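Local coordinates for protein ATP-dependent Clp protease proteolytic subunit (Listeria monocytogenes, PDB 4JCQ) that probably serves as the proteolytic core of an ATP-dependent Clp machine, a serine peptidase that degrades misfolded proteins inside a barrel of stacked heptameric rings, at residues T95-A100 and Y176-E181. Sequence-based numbering, arbitrary orientation.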
ATOM      1  N   THR H  95      31.365  -3.511   9.332  1.00 20.80           N
ATOM      2  CA  THR H  95      31.429  -4.964   9.468  1.00 21.38           C
ATOM      3  C   THR H  95      31.057  -5.645   8.147  1.00 21.05           C
ATOM      4  O   THR H  95      31.736  -6.576   7.707  1.00 22.37           O
ATOM      5  CB  THR H  95      30.526  -5.448  10.622  1.00 22.48           C
ATOM      6  OG1 THR H  95      30.914  -4.781  11.829  1.00 24.51           O
ATOM      7  CG2 THR H  95      30.649  -6.958  10.827  1.00 23.66           C
ATOM      8  N   ILE H  96      29.991  -5.157   7.516  1.00 20.69           N
ATOM      9  CA  ILE H  96      29.558  -5.646   6.205  1.00 20.27           C
ATOM     10  C   ILE H  96      30.618  -5.372   5.137  1.00 20.48           C
ATOM     11  O   ILE H  96      30.992  -6.269   4.382  1.00 21.49           O
ATOM     12  CB  ILE H  96      28.209  -5.016   5.788  1.00 19.20           C
ATOM     13  CG1 ILE H  96      27.081  -5.546   6.680  1.00 19.03           C
ATOM     14  CG2 ILE H  96      27.906  -5.291   4.318  1.00 19.54           C
ATOM     15  CD1 ILE H  96      25.825  -4.701   6.661  1.00 18.88           C
ATOM     16  N   TYR H  97      31.099  -4.131   5.092  1.00 20.52           N
ATOM     17  CA  TYR H  97      32.125  -3.709   4.137  1.00 20.09           C
ATOM     18  C   TYR H  97      33.357  -4.614   4.186  1.00 20.97           C
ATOM     19  O   TYR H  97      33.898  -5.003   3.145  1.00 21.50           O
ATOM     20  CB  TYR H  97      32.513  -2.246   4.401  1.00 19.34           C
ATOM     21  CG  TYR H  97      33.499  -1.669   3.410  1.00 19.66           C
ATOM     22  CD1 TYR H  97      33.061  -1.051   2.238  1.00 19.71           C
ATOM     23  CD2 TYR H  97      34.873  -1.735   3.648  1.00 20.21           C
ATOM     24  CE1 TYR H  97      33.964  -0.521   1.326  1.00 19.90           C
ATOM     25  CE2 TYR H  97      35.783  -1.209   2.744  1.00 20.34           C
ATOM     26  CZ  TYR H  97      35.326  -0.607   1.587  1.00 20.05           C
ATOM     27  OH  TYR H  97      36.235  -0.089   0.695  1.00 20.28           O
ATOM     28  N   LEU H  98      33.774  -4.967   5.401  1.00 21.47           N
ATOM     29  CA  LEU H  98      34.976  -5.764   5.616  1.00 22.86           C
ATOM     30  C   LEU H  98      34.805  -7.264   5.347  1.00 24.08           C
ATOM     31  O   LEU H  98      35.758  -8.030   5.498  1.00 25.98           O
ATOM     32  CB  LEU H  98      35.528  -5.527   7.030  1.00 23.44           C
ATOM     33  CG  LEU H  98      36.099  -4.137   7.336  1.00 23.07           C
ATOM     34  CD1 LEU H  98      36.476  -4.029   8.805  1.00 22.66           C
ATOM     35  CD2 LEU H  98      37.293  -3.800   6.452  1.00 24.03           C
ATOM     36  N   ALA H  99      33.603  -7.677   4.942  1.00 23.46           N
ATOM     37  CA  ALA H  99      33.353  -9.070   4.549  1.00 24.79           C
ATOM     38  C   ALA H  99      34.071  -9.439   3.250  1.00 25.57           C
ATOM     39  O   ALA H  99      34.435 -10.596   3.042  1.00 26.70           O
ATOM     40  CB  ALA H  99      31.860  -9.334   4.420  1.00 24.05           C
ATOM     41  N   ALA H 100      34.264  -8.452   2.378  1.00 25.80           N
ATOM     42  CA  ALA H 100      34.979  -8.659   1.123  1.00 26.88           C
ATOM     43  C   ALA H 100      36.482  -8.734   1.373  1.00 27.97           C
ATOM     44  O   ALA H 100      36.994  -8.113   2.313  1.00 27.03           O
ATOM     45  CB  ALA H 100      34.658  -7.543   0.140  1.00 26.05           C
ATOM     46  N   TYR H 176      44.437   3.055   6.884  1.00 30.13           N
ATOM     47  CA  TYR H 176      44.024   2.208   8.001  1.00 28.82           C
ATOM     48  C   TYR H 176      43.911   0.734   7.602  1.00 28.15           C
ATOM     49  O   TYR H 176      43.999  -0.151   8.453  1.00 28.54           O
ATOM     50  CB  TYR H 176      42.684   2.702   8.552  1.00 27.90           C
ATOM     51  CG  TYR H 176      42.398   2.306   9.983  1.00 27.84           C
ATOM     52  CD1 TYR H 176      42.855   3.084  11.046  1.00 28.44           C
ATOM     53  CD2 TYR H 176      41.653   1.165  10.273  1.00 27.53           C
ATOM     54  CE1 TYR H 176      42.589   2.729  12.361  1.00 28.85           C
ATOM     55  CE2 TYR H 176      41.377   0.803  11.582  1.00 27.97           C
ATOM     56  CZ  TYR H 176      41.848   1.588  12.621  1.00 28.89           C
ATOM     57  OH  TYR H 176      41.576   1.232  13.920  1.00 28.51           O
ATOM     58  N   GLY H 177      43.715   0.481   6.311  1.00 27.29           N
ATOM     59  CA  GLY H 177      43.554  -0.880   5.799  1.00 26.64           C
ATOM     60  C   GLY H 177      42.108  -1.282   5.554  1.00 25.33           C
ATOM     61  O   GLY H 177      41.822  -2.451   5.285  1.00 25.72           O
ATOM     62  N   ILE H 178      41.197  -0.316   5.650  1.00 23.37           N
ATOM     63  CA  ILE H 178      39.777  -0.551   5.370  1.00 21.95           C
ATOM     64  C   ILE H 178      39.545  -0.538   3.859  1.00 22.30           C
ATOM     65  O   ILE H 178      39.050  -1.514   3.288  1.00 24.08           O
ATOM     66  CB  ILE H 178      38.874   0.500   6.059  1.00 20.43           C
ATOM     67  CG1 ILE H 178      39.040   0.438   7.582  1.00 20.01           C
ATOM     68  CG2 ILE H 178      37.411   0.299   5.677  1.00 20.55           C
ATOM     69  CD1 ILE H 178      38.587   1.697   8.300  1.00 20.91           C
ATOM     70  N   VAL H 179      39.917   0.570   3.223  1.00 22.29           N
ATOM     71  CA  VAL H 179      39.788   0.737   1.777  1.00 22.87           C
ATOM     72  C   VAL H 179      41.097   0.333   1.103  1.00 25.09           C
ATOM     73  O   VAL H 179      42.175   0.715   1.559  1.00 26.58           O
ATOM     74  CB  VAL H 179      39.448   2.201   1.415  1.00 21.77           C
ATOM     75  CG1 VAL H 179      39.396   2.398  -0.096  1.00 22.25           C
ATOM     76  CG2 VAL H 179      38.131   2.618   2.054  1.00 20.25           C
ATOM     77  N   ASN H 180      41.003  -0.441   0.024  1.00 26.74           N
ATOM     78  CA  ASN H 180      42.184  -0.819  -0.746  1.00 29.88           C
ATOM     79  C   ASN H 180      42.470   0.150  -1.888  1.00 30.64           C
ATOM     80  O   ASN H 180      43.623   0.516  -2.124  1.00 29.65           O
ATOM     81  CB  ASN H 180      42.050  -2.242  -1.293  1.00 30.90           C
ATOM     82  CG  ASN H 180      43.375  -2.819  -1.762  1.00 33.43           C
ATOM     83  OD1 ASN H 180      43.514  -3.230  -2.916  1.00 34.35           O
ATOM     84  ND2 ASN H 180      44.355  -2.855  -0.868  1.00 32.20           N
ATOM     85  N   GLU H 181      41.415   0.564  -2.588  1.00 29.50           N
ATOM     86  CA  GLU H 181      41.556   1.404  -3.772  1.00 31.05           C
ATOM     87  C   GLU H 181      40.445   2.448  -3.856  1.00 29.82           C
ATOM     88  O   GLU H 181      39.264   2.127  -3.716  1.00 28.75           O
ATOM     89  CB  GLU H 181      41.563   0.531  -5.032  1.00 33.34           C
ATOM     90  CG  GLU H 181      42.023   1.238  -6.297  1.00 38.59           C
ATOM     91  CD  GLU H 181      42.091   0.313  -7.502  1.00 44.52           C
ATOM     92  OE1 GLU H 181      42.083   0.827  -8.641  1.00 50.69           O
ATOM     93  OE2 GLU H 181      42.153  -0.923  -7.319  1.00 46.85           O
TER
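Y97 lays the edge of its ring against I178 and thereby illustrates how an aromatic side chain can join a helix end to a distant loop. Its CE2 lies 3.3 Å from I178 O, which sits at the ring edge and near the ring plane, while the branch methyl I178 CG2 packs 3.7 Å from the same CE2. Further out, Y97 OH meets V179 CG2 at 3.6 Å. The ring is carried there by a chi1 of -176°, with CG anti to the backbone N. Beside it, L98 CD2 approaches I178 CG2 more loosely, at 4.2 Å, so that this methyl is shared by two neighbours.

The second shell fixes the polar atoms. Y97 OH hydrogen-bonds to F106 O, and R105 gives NE to I178 O, the oxygen at the ring edge, NH1 to A100 O and NH2 to G177 O. A type I turn from Y97 to A100 closes helix 92-97, whereas a Schellman motif at G177 ends helix 170-176. The Y97 side chain lies about 10 Å from that of S91, the predicted nucleophile. Methyl-to-ring packing thus sets the buried fit, while R105 and F106 of strand 105-108 satisfy the tyrosine hydroxyl and three carbonyls.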